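Local coordinates for type IV pilus assembly protein PilC (Thermus thermophilus, PDB 2WHN) that is probably an essential inner-membrane component of the type IV pilus machinery, controlling pilus assembly and disassembly, with this chain being its N-terminal domain, at residues G90-D93 against L94-R98. Numbering follows the deposited sequence.
Sequences GGLD and LILDR
A hydrogen bond from Ile95 N to Gly91 O, 3.0 Å long, closes the first turn of helix 92-109. Before Gly91, Gly90 ends helix 77-89 with a positive phi of 60°, a conformation that costs glycine little because it lacks a CB. Gly91 then takes the N-cap position, where glycine is acceptable although it supplies no side chain to cap the turn; the Ile95 CD1 methyl lies against its carbonyl, 3.4 Å from Gly91 O. Leu92 repeats the helical pattern, its carbonyl O accepting an i to i+4 hydrogen bond from Leu96 N at 2.8 Å. One turn apart, the two leucine side chains run alongside each other on one flank of the helix, touching through Leu92 CD2 and Leu96 CD2 at 3.7 Å, an apolar strip that suits the face turned to other helices. Asp93 O accepts the next such hydrogen bond, from Asp97 N at 3.0 Å. A chi1 of 60° tucks the Asp93 carboxylate back toward the start of the helix, bringing OD1 to 3.0 Å from Leu94 N. An acid fits this first turn, where its charge would be expected to interact favourably with the helix dipole. Asp97 directs its carboxylate elsewhere, into a salt bridge with Arg20. In this all-helical domain, Leu92 and Asp93 touch Leu26 of helix 12-28, Leu96 reaches Leu22 and Ala23 there and Tyr79 of helix 77-89, and Ile95 rests on Leu82; the glycine turn thus joins two consecutive helices that pack together.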
loop_
_atom_site.group_PDB
_atom_site.type_symbol
_atom_site.label_atom_id
_atom_site.label_comp_id
_atom_site.label_asym_id
_atom_site.label_seq_id
_atom_site.Cartn_x
_atom_site.Cartn_y
_atom_site.Cartn_z
ATOM N N GLY A 90 -3.495 2.461 16.562
ATOM C CA GLY A 90 -3.734 3.812 16.075
ATOM C C GLY A 90 -2.452 4.543 15.716
ATOM O O GLY A 90 -2.339 5.751 15.918
ATOM N N GLY A 91 -1.482 3.807 15.182
ATOM C CA GLY A 91 -0.232 4.410 14.732
ATOM C C GLY A 91 0.126 4.025 13.307
ATOM O O GLY A 91 1.305 3.874 12.975
ATOM N N LEU A 92 -0.889 3.854 12.463
ATOM C CA LEU A 92 -0.653 3.559 11.055
ATOM C C LEU A 92 0.235 4.617 10.400
ATOM O O LEU A 92 1.118 4.288 9.614
ATOM C CB LEU A 92 -1.973 3.422 10.285
ATOM C CG LEU A 92 -2.419 2.000 9.938
ATOM C CD1 LEU A 92 -3.608 2.009 8.989
ATOM C CD2 LEU A 92 -1.270 1.203 9.343
ATOM N N ASP A 93 0.003 5.884 10.725
ATOM C CA ASP A 93 0.832 6.948 10.178
ATOM C C ASP A 93 2.322 6.699 10.408
ATOM O O ASP A 93 3.123 6.815 9.480
ATOM C CB ASP A 93 0.406 8.324 10.702
ATOM C CG ASP A 93 0.507 8.442 12.215
ATOM O OD1 ASP A 93 0.159 7.474 12.929
ATOM O OD2 ASP A 93 0.863 9.544 12.691
ATOM N N LEU A 94 2.681 6.347 11.639
ATOM C CA LEU A 94 4.073 6.106 12.013
ATOM C C LEU A 94 4.619 4.863 11.323
ATOM O O LEU A 94 5.735 4.868 10.815
ATOM C CB LEU A 94 4.205 5.939 13.534
ATOM C CG LEU A 94 3.739 7.092 14.426
ATOM C CD1 LEU A 94 3.694 6.653 15.891
ATOM C CD2 LEU A 94 4.647 8.306 14.245
ATOM N N ILE A 95 3.841 3.786 11.356
ATOM C CA ILE A 95 4.190 2.558 10.658
ATOM C C ILE A 95 4.459 2.779 9.170
ATOM O O ILE A 95 5.429 2.252 8.626
ATOM C CB ILE A 95 3.100 1.481 10.837
ATOM C CG1 ILE A 95 3.114 0.952 12.274
ATOM C CG2 ILE A 95 3.306 0.344 9.848
ATOM C CD1 ILE A 95 1.760 0.474 12.778
ATOM N N LEU A 96 3.602 3.549 8.507
ATOM C CA LEU A 96 3.726 3.723 7.062
ATOM C C LEU A 96 4.908 4.625 6.716
ATOM O O LEU A 96 5.603 4.399 5.728
ATOM C CB LEU A 96 2.438 4.299 6.463
ATOM C CG LEU A 96 1.479 3.345 5.751
ATOM C CD1 LEU A 96 2.118 2.761 4.485
ATOM C CD2 LEU A 96 1.009 2.242 6.684
ATOM N N ASP A 97 5.156 5.624 7.557
ATOM C CA ASP A 97 6.310 6.499 7.379
ATOM C C ASP A 97 7.619 5.710 7.434
ATOM O O ASP A 97 8.517 5.917 6.617
ATOM C CB ASP A 97 6.303 7.600 8.437
ATOM C CG ASP A 97 7.483 8.535 8.311
ATOM O OD1 ASP A 97 7.895 8.840 7.175
ATOM O OD2 ASP A 97 7.998 8.971 9.357
ATOM N N ARG A 98 7.699 4.760 8.360
ATOM C CA ARG A 98 8.920 3.976 8.543
ATOM C C ARG A 98 9.084 2.927 7.447
ATOM O O ARG A 98 10.184 2.699 6.962
ATOM C CB ARG A 98 8.936 3.312 9.924
ATOM C CG ARG A 98 9.253 4.267 11.075
ATOM C CD ARG A 98 10.724 4.679 11.081
ATOM N NE ARG A 98 11.614 3.608 11.537
ATOM C CZ ARG A 98 11.831 3.301 12.816
ATOM N NH1 ARG A 98 11.197 3.956 13.782
ATOM N NH2 ARG A 98 12.687 2.333 13.134
#